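Long-range contacts in glycerophosphoryl diester phosphodiesterase (Agrobacterium tumefaciens str. C58, PDB 3KS6), which belongs to the glycerophosphoryl diester phosphodiesterase family, has a TIM-barrel fold and carries a bound magnesium ion: residues T53-T61 / M67-R78; T26-V34 / P234-T242. All coordinates share one frame; numbering follows the deposited sequence.

Contact 1 of 2, residues T53-T61 / M67-R78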
loop_
_atom_site.group_PDB
_atom_site.type_symbol
_atom_site.label_atom_id
_atom_site.label_comp_id
_atom_site.label_asym_id
_atom_site.label_seq_id
_atom_site.Cartn_x
_atom_site.Cartn_y
_atom_site.Cartn_z
ATOM N N THR A 53 -5.936 13.830 6.206
ATOM C CA THR A 53 -6.708 14.396 7.307
ATOM C C THR A 53 -7.264 13.276 8.162
ATOM O O THR A 53 -7.410 12.123 7.733
ATOM C CB THR A 53 -7.876 15.263 6.822
ATOM O OG1 THR A 53 -8.767 14.450 6.061
ATOM C CG2 THR A 53 -7.388 16.475 5.976
ATOM N N LEU A 54 -7.569 13.621 9.398
ATOM C CA LEU A 54 -8.085 12.665 10.352
ATOM C C LEU A 54 -9.607 12.449 10.292
ATOM O O LEU A 54 -10.097 11.569 10.944
ATOM C CB LEU A 54 -7.680 13.098 11.765
ATOM C CG LEU A 54 -6.178 13.043 12.147
ATOM C CD1 LEU A 54 -5.989 13.371 13.655
ATOM C CD2 LEU A 54 -5.527 11.686 11.827
ATOM N N ASP A 55 -10.327 13.229 9.488
ATOM C CA ASP A 55 -11.795 13.292 9.543
ATOM C C ASP A 55 -12.532 11.968 9.339
ATOM O O ASP A 55 -13.400 11.628 10.126
ATOM C CB ASP A 55 -12.336 14.305 8.528
ATOM C CG ASP A 55 -11.736 15.715 8.689
ATOM O OD1 ASP A 55 -10.545 15.851 8.977
ATOM O OD2 ASP A 55 -12.482 16.699 8.493
ATOM N N ALA A 56 -12.145 11.213 8.315
ATOM C CA ALA A 56 -12.901 10.035 7.841
ATOM C C ALA A 56 -12.858 8.837 8.749
ATOM O O ALA A 56 -13.865 8.126 8.884
ATOM C CB ALA A 56 -12.419 9.640 6.442
ATOM N N THR A 57 -11.701 8.592 9.363
ATOM C CA THR A 57 -11.545 7.409 10.204
ATOM C C THR A 57 -11.314 7.631 11.692
ATOM O O THR A 57 -11.085 6.646 12.427
ATOM C CB THR A 57 -10.400 6.502 9.651
ATOM O OG1 THR A 57 -9.149 7.190 9.809
ATOM C CG2 THR A 57 -10.631 6.147 8.174
ATOM N N THR A 58 -11.427 8.863 12.182
ATOM C CA THR A 58 -11.309 9.096 13.611
ATOM C C THR A 58 -12.414 10.047 14.100
ATOM O O THR A 58 -13.291 10.445 13.353
ATOM C CB THR A 58 -9.942 9.724 14.017
ATOM O OG1 THR A 58 -9.984 11.110 13.716
ATOM C CG2 THR A 58 -8.731 9.011 13.332
ATOM N N ASP A 59 -12.335 10.381 15.378
ATOM C CA ASP A 59 -13.195 11.360 15.989
ATOM C C ASP A 59 -12.731 12.821 15.907
ATOM O O ASP A 59 -13.445 13.702 16.388
ATOM C CB ASP A 59 -13.426 10.963 17.446
ATOM C CG ASP A 59 -12.152 10.914 18.270
ATOM O OD1 ASP A 59 -11.047 10.902 17.705
ATOM O OD2 ASP A 59 -12.266 10.834 19.510
HETATM N N MSE A 60 -11.578 13.071 15.281
HETATM C CA MSE A 60 -11.001 14.415 15.162
HETATM C C MSE A 60 -11.047 14.853 13.725
HETATM O O MSE A 60 -11.365 14.060 12.844
HETATM C CB MSE A 60 -9.536 14.412 15.610
HETATM C CG MSE A 60 -9.318 13.940 17.002
HETATM SE SE MSE A 60 -10.035 15.181 18.257
HETATM C CE MSE A 60 -9.732 14.145 19.931
ATOM N N THR A 61 -10.658 16.104 13.496
ATOM C CA THR A 61 -10.691 16.702 12.190
ATOM C C THR A 61 -9.369 17.434 12.045
ATOM O O THR A 61 -8.754 17.824 13.054
ATOM C CB THR A 61 -11.880 17.732 12.118
ATOM O OG1 THR A 61 -11.966 18.309 10.821
ATOM C CG2 THR A 61 -11.657 18.827 13.090
HETATM N N MSE A 67 -0.607 19.383 12.422
HETATM C CA MSE A 67 -0.804 18.987 13.809
HETATM C C MSE A 67 0.459 18.389 14.386
HETATM O O MSE A 67 1.218 17.771 13.660
HETATM C CB MSE A 67 -1.891 17.885 13.878
HETATM C CG MSE A 67 -3.260 18.330 13.445
HETATM SE SE MSE A 67 -4.475 16.751 13.400
HETATM C CE MSE A 67 -5.793 17.547 12.758
ATOM N N THR A 68 0.643 18.497 15.707
ATOM C CA THR A 68 1.726 17.811 16.370
ATOM C C THR A 68 1.361 16.342 16.506
ATOM O O THR A 68 0.180 15.981 16.466
ATOM C CB THR A 68 1.966 18.353 17.798
ATOM O OG1 THR A 68 0.785 18.156 18.579
ATOM C CG2 THR A 68 2.343 19.826 17.744
ATOM N N LEU A 69 2.367 15.504 16.701
ATOM C CA LEU A 69 2.122 14.104 16.981
ATOM C C LEU A 69 1.237 13.937 18.205
ATOM O O LEU A 69 0.360 13.093 18.196
ATOM C CB LEU A 69 3.433 13.332 17.194
ATOM C CG LEU A 69 3.299 11.840 17.493
ATOM C CD1 LEU A 69 2.542 11.119 16.329
ATOM C CD2 LEU A 69 4.688 11.215 17.755
ATOM N N ALA A 70 1.446 14.722 19.274
ATOM C CA ALA A 70 0.618 14.570 20.483
ATOM C C ALA A 70 -0.880 14.797 20.181
ATOM O O ALA A 70 -1.739 14.101 20.697
ATOM C CB ALA A 70 1.087 15.515 21.579
ATOM N N LYS A 71 -1.183 15.758 19.328
ATOM C CA LYS A 71 -2.563 16.033 18.980
ATOM C C LYS A 71 -3.120 14.834 18.189
ATOM O O LYS A 71 -4.183 14.308 18.517
ATOM C CB LYS A 71 -2.677 17.356 18.212
ATOM C CG LYS A 71 -4.079 17.671 17.687
ATOM C CD LYS A 71 -5.133 17.681 18.780
ATOM N N VAL A 72 -2.357 14.363 17.206
ATOM C CA VAL A 72 -2.773 13.186 16.417
ATOM C C VAL A 72 -3.055 12.003 17.330
ATOM O O VAL A 72 -4.048 11.286 17.161
ATOM C CB VAL A 72 -1.701 12.799 15.360
ATOM C CG1 VAL A 72 -2.032 11.437 14.708
ATOM C CG2 VAL A 72 -1.578 13.871 14.312
ATOM N N LYS A 73 -2.197 11.822 18.328
ATOM C CA LYS A 73 -2.324 10.720 19.264
ATOM C C LYS A 73 -3.542 10.802 20.166
ATOM O O LYS A 73 -3.885 9.806 20.775
ATOM C CB LYS A 73 -1.039 10.555 20.093
ATOM C CG LYS A 73 0.091 9.843 19.331
ATOM C CD LYS A 73 -0.077 8.325 19.457
ATOM C CE LYS A 73 0.992 7.526 18.712
ATOM N NZ LYS A 73 0.591 6.094 18.739
ATOM N N THR A 74 -4.193 11.958 20.268
ATOM C CA THR A 74 -5.444 12.027 21.014
ATOM C C THR A 74 -6.659 11.475 20.229
ATOM O O THR A 74 -7.702 11.182 20.832
ATOM C CB THR A 74 -5.762 13.464 21.493
ATOM O OG1 THR A 74 -6.072 14.304 20.372
ATOM C CG2 THR A 74 -4.566 14.044 22.275
ATOM N N ALA A 75 -6.530 11.338 18.906
ATOM C CA ALA A 75 -7.607 10.806 18.084
ATOM C C ALA A 75 -7.833 9.332 18.358
ATOM O O ALA A 75 -6.900 8.604 18.667
ATOM C CB ALA A 75 -7.273 10.988 16.620
ATOM N N THR A 76 -9.094 8.918 18.226
ATOM C CA THR A 76 -9.527 7.543 18.401
ATOM C C THR A 76 -9.966 7.044 17.026
ATOM O O THR A 76 -10.743 7.719 16.342
ATOM C CB THR A 76 -10.720 7.473 19.378
ATOM O OG1 THR A 76 -10.352 8.060 20.636
ATOM C CG2 THR A 76 -11.158 6.039 19.604
ATOM N N ILE A 77 -9.503 5.861 16.631
ATOM C CA ILE A 77 -9.830 5.321 15.334
ATOM C C ILE A 77 -11.195 4.652 15.367
ATOM O O ILE A 77 -11.457 3.802 16.228
ATOM C CB ILE A 77 -8.790 4.278 14.868
ATOM C CG1 ILE A 77 -7.351 4.869 14.849
ATOM C CG2 ILE A 77 -9.166 3.782 13.441
ATOM C CD1 ILE A 77 -6.261 3.797 14.591
ATOM N N ARG A 78 -12.039 4.995 14.397
ATOM C CA ARG A 78 -13.352 4.363 14.273
ATOM C C ARG A 78 -13.196 2.870 14.144
ATOM O O ARG A 78 -12.346 2.399 13.382
ATOM C CB ARG A 78 -14.087 4.871 13.041
ATOM C CG ARG A 78 -14.476 6.284 13.190
ATOM C CD ARG A 78 -15.360 6.765 12.096
ATOM N NE ARG A 78 -15.330 8.220 12.080
ATOM C CZ ARG A 78 -16.056 8.975 11.270
ATOM N NH1 ARG A 78 -16.899 8.419 10.414
ATOM N NH2 ARG A 78 -15.941 10.290 11.328
HETATM O O HOH W 1 -10.389 10.776 21.051
#
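A single antiparallel bridge between Thr58 and Ile77 fastens the loop after strand 46-48 to the chain leaving helix 69-74. The two form a non-hydrogen-bonded pair, so the bonds belong to their neighbours: Arg78 N gives to Thr57 O (2.7 Å, 167° at the hydrogen), and Asp59 N gives a longer, more bent bond to Thr76 O. Asp59 answers with its side chain. Its CG lies between the backbone N and the carbonyl carbon (chi1 61°), a rotation that swings OD1 back to the peptide of Thr76; Thr76 N comes to OD1 from above the carboxylate plane, 2.8 Å away. Thr76 is thus held through both backbone polar atoms by one residue.

On the other side of the bridge Arg78 runs extended from CG to NE back across the turn. Arg78 is deposited in two conformers; in the one described NE gives a bond to Thr58 O, which sits near the guanidinium plane, at 3.3 Å. This grip, with a weak NH2 bond to the same oxygen and Ala56 O over one guanidinium face, is therefore provisional. Thr58 OG1 fixes the turn from within: it accepts from Met60 N at 3.0 Å, which makes an ST turn, and donates to Leu54 O at 2.8 Å.

Apolar contacts fill the side facing the helix. Leu54 CD1 reaches the selenium of Met67 at 3.7 Å and the methyl of Ala75 at 4.0 Å. Beneath the helix, Leu69 and Val72 rest on Val47 of strand 46-48, while Lys73 pairs with Glu90. The position of the two segments between strand 33-40 and helix 88-95 is consistent with the insert that the family carries between the second strand and second helix of its TIM barrel.

Contact 2 of 2, residues T26-V34 / P234-T242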
loop_
_atom_site.group_PDB
_atom_site.type_symbol
_atom_site.label_atom_id
_atom_site.label_comp_id
_atom_site.label_asym_id
_atom_site.label_seq_id
_atom_site.Cartn_x
_atom_site.Cartn_y
_atom_site.Cartn_z
ATOM N N THR A 26 -2.171 -8.867 11.177
ATOM C CA THR A 26 -1.538 -9.099 9.872
ATOM C C THR A 26 -0.107 -9.668 9.974
ATOM O O THR A 26 0.272 -10.561 9.198
ATOM C CB THR A 26 -1.510 -7.790 9.052
ATOM O OG1 THR A 26 -2.859 -7.466 8.639
ATOM C CG2 THR A 26 -0.654 -7.974 7.804
ATOM N N ALA A 27 0.665 -9.169 10.941
ATOM C CA ALA A 27 2.055 -9.607 11.156
ATOM C C ALA A 27 2.158 -11.100 11.412
ATOM O O ALA A 27 3.204 -11.708 11.116
ATOM C CB ALA A 27 2.692 -8.853 12.300
ATOM N N ALA A 28 1.087 -11.675 11.942
ATOM C CA ALA A 28 1.005 -13.127 12.259
ATOM C C ALA A 28 0.362 -14.011 11.187
ATOM O O ALA A 28 0.281 -15.245 11.355
ATOM C CB ALA A 28 0.240 -13.287 13.582
HETATM N N MSE A 29 -0.093 -13.423 10.077
HETATM C CA MSE A 29 -0.770 -14.194 9.014
HETATM C C MSE A 29 0.161 -14.743 7.963
HETATM O O MSE A 29 1.257 -14.225 7.758
HETATM C CB MSE A 29 -1.831 -13.349 8.314
HETATM C CG MSE A 29 -2.987 -13.055 9.196
HETATM SE SE MSE A 29 -4.287 -11.959 8.169
HETATM C CE MSE A 29 -4.936 -11.119 9.703
ATOM N N ALA A 30 -0.295 -15.793 7.284
ATOM C CA ALA A 30 0.463 -16.435 6.245
ATOM C C ALA A 30 0.240 -15.712 4.927
ATOM O O ALA A 30 -0.332 -16.279 3.996
ATOM C CB ALA A 30 0.033 -17.908 6.117
ATOM N N LEU A 31 0.692 -14.457 4.879
ATOM C CA LEU A 31 0.649 -13.617 3.687
ATOM C C LEU A 31 2.001 -12.932 3.626
ATOM O O LEU A 31 2.818 -13.083 4.529
ATOM C CB LEU A 31 -0.558 -12.648 3.668
ATOM C CG LEU A 31 -0.869 -11.826 4.925
ATOM C CD1 LEU A 31 0.305 -10.936 5.359
ATOM C CD2 LEU A 31 -2.177 -11.021 4.740
ATOM N N GLU A 32 2.234 -12.147 2.586
ATOM C CA GLU A 32 3.571 -11.688 2.274
ATOM C C GLU A 32 3.866 -10.256 2.584
ATOM O O GLU A 32 5.005 -9.940 2.853
ATOM C CB GLU A 32 3.854 -11.928 0.798
ATOM C CG GLU A 32 3.965 -13.420 0.448
ATOM C CD GLU A 32 2.637 -14.106 0.436
ATOM O OE1 GLU A 32 1.731 -13.487 -0.149
ATOM O OE2 GLU A 32 2.484 -15.242 0.979
ATOM N N GLU A 33 2.852 -9.384 2.513
ATOM C CA GLU A 33 3.051 -7.958 2.782
ATOM C C GLU A 33 1.908 -7.319 3.557
ATOM O O GLU A 33 0.773 -7.792 3.555
ATOM C CB GLU A 33 3.223 -7.187 1.458
ATOM C CG GLU A 33 4.454 -7.555 0.667
ATOM C CD GLU A 33 4.461 -6.986 -0.758
ATOM O OE1 GLU A 33 3.546 -6.225 -1.110
ATOM O OE2 GLU A 33 5.363 -7.339 -1.536
ATOM N N VAL A 34 2.251 -6.238 4.232
ATOM C CA VAL A 34 1.281 -5.346 4.831
ATOM C C VAL A 34 1.402 -4.037 4.078
ATOM O O VAL A 34 2.523 -3.566 3.835
ATOM C CB VAL A 34 1.488 -5.147 6.340
ATOM C CG1 VAL A 34 2.818 -4.475 6.651
ATOM C CG2 VAL A 34 0.302 -4.359 6.968
ATOM N N PRO A 234 -7.771 -9.850 4.223
ATOM C CA PRO A 234 -6.615 -10.726 4.122
ATOM C C PRO A 234 -6.898 -12.169 4.548
ATOM O O PRO A 234 -6.380 -13.105 3.942
ATOM C CB PRO A 234 -5.598 -10.059 5.049
ATOM C CG PRO A 234 -6.431 -9.198 6.015
ATOM C CD PRO A 234 -7.499 -8.694 5.108
ATOM N N THR A 235 -7.747 -12.340 5.551
ATOM C CA THR A 235 -8.066 -13.674 6.056
ATOM C C THR A 235 -8.760 -14.472 4.953
ATOM O O THR A 235 -8.375 -15.591 4.663
ATOM C CB THR A 235 -8.889 -13.577 7.352
ATOM O OG1 THR A 235 -8.119 -12.880 8.367
ATOM C CG2 THR A 235 -9.271 -14.981 7.839
ATOM N N LEU A 236 -9.731 -13.852 4.284
ATOM C CA LEU A 236 -10.441 -14.455 3.152
ATOM C C LEU A 236 -9.531 -14.696 1.985
ATOM O O LEU A 236 -9.602 -15.737 1.357
ATOM C CB LEU A 236 -11.627 -13.563 2.718
ATOM C CG LEU A 236 -12.396 -14.002 1.453
ATOM C CD1 LEU A 236 -13.065 -15.372 1.689
ATOM C CD2 LEU A 236 -13.409 -12.953 1.007
ATOM N N ALA A 237 -8.661 -13.742 1.690
ATOM C CA ALA A 237 -7.745 -13.870 0.579
ATOM C C ALA A 237 -6.818 -15.072 0.777
ATOM O O ALA A 237 -6.551 -15.801 -0.168
ATOM C CB ALA A 237 -6.907 -12.596 0.408
ATOM N N ILE A 238 -6.323 -15.236 1.983
ATOM C CA ILE A 238 -5.446 -16.386 2.293
ATOM C C ILE A 238 -6.190 -17.681 2.045
ATOM O O ILE A 238 -5.651 -18.603 1.417
ATOM C CB ILE A 238 -4.908 -16.313 3.713
ATOM C CG1 ILE A 238 -3.864 -15.179 3.777
ATOM C CG2 ILE A 238 -4.249 -17.663 4.149
ATOM C CD1 ILE A 238 -3.399 -14.766 5.170
ATOM N N ALA A 239 -7.420 -17.761 2.531
ATOM C CA ALA A 239 -8.285 -18.959 2.357
ATOM C C ALA A 239 -8.549 -19.274 0.897
ATOM O O ALA A 239 -8.414 -20.426 0.451
ATOM C CB ALA A 239 -9.611 -18.763 3.065
ATOM N N LEU A 240 -8.953 -18.258 0.144
ATOM C CA LEU A 240 -9.204 -18.440 -1.283
ATOM C C LEU A 240 -7.952 -18.845 -2.037
ATOM O O LEU A 240 -8.023 -19.673 -2.961
ATOM C CB LEU A 240 -9.782 -17.149 -1.883
ATOM C CG LEU A 240 -11.233 -16.849 -1.566
ATOM C CD1 LEU A 240 -11.661 -15.500 -2.106
ATOM C CD2 LEU A 240 -12.089 -17.978 -2.177
ATOM N N ARG A 241 -6.793 -18.285 -1.659
ATOM C CA ARG A 241 -5.567 -18.640 -2.370
ATOM C C ARG A 241 -5.192 -20.109 -2.082
ATOM O O ARG A 241 -4.836 -20.844 -2.991
ATOM C CB ARG A 241 -4.411 -17.694 -1.999
ATOM C CG ARG A 241 -3.150 -17.998 -2.742
ATOM C CD ARG A 241 -2.036 -17.024 -2.479
ATOM N NE ARG A 241 -1.589 -17.069 -1.090
ATOM C CZ ARG A 241 -0.607 -16.318 -0.599
ATOM N NH1 ARG A 241 0.041 -15.469 -1.373
ATOM N NH2 ARG A 241 -0.284 -16.394 0.674
ATOM N N THR A 242 -5.302 -20.526 -0.828
ATOM C CA THR A 242 -5.024 -21.917 -0.461
ATOM C C THR A 242 -5.875 -22.909 -1.285
ATOM O O THR A 242 -5.368 -23.879 -1.852
ATOM C CB THR A 242 -5.190 -22.122 1.038
ATOM O OG1 THR A 242 -4.142 -21.417 1.703
ATOM C CG2 THR A 242 -5.143 -23.611 1.398
HETATM O O HOH W 2 -0.846 -18.692 3.035
#
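Met29, a selenomethionine, meets the first turns of helix 234-249 through CB, SE and CE. Its CB touches CD1 of Ile238 at 3.8 Å. Beyond CG the chain stays extended (chi2 -180°), which brings SE to 3.9 Å from CB of Pro234, the side chains oblique, and leaves CE beside Thr235 OG1, a hydroxyl bonded to Glu14. Leu31 continues the apolar patch: CD2 lies alongside Pro234, 3.6 Å from its CB, while CB and CG receive the tip of Ile238, which arrives at about a right angle.

A salt bridge closes the far end. Arg241 meets Glu32 end-on, NH1 to OE1 at 2.9 Å and NH2 to OE2 at 3.0 Å, the latter on the syn lone pair. The carboxylate and guanidinium planes are turned 48° apart, so the pair is twisted. Glu32 OE1 also accepts from Ile5 N, and Arg241 NH1 gives to Thr3 O, tying both charges to the chain entering strand 4-8. A water donates to Ala30 O and accepts a weak bond from NH2. With Arg245 close to Arg241 NE, the carboxylate probably offsets local positive charge, while apolar contacts of Pro234 and Ile238 hold the helix's first turns.

In the fold
From the N terminus the chain passes through strand 4-8 into helix 20-27, whose end opens residues 26-34, the first half of contact 2. Strand 33-40 follows, then strand 46-48, after which contact 1 closes a short loop, its segments separated by five residues. The chain then proceeds through helix 88-95 and the remaining strands and helices of the barrel before helix 234-249 returns to complete contact 2, with 199 residues between its halves. Contact 1 is therefore nested inside contact 2, though they do not touch: their centres lie 28 Å apart. The short closure shapes an excursion from the barrel; the long one joins its C-terminal helix to the turn leading into strand 33-40.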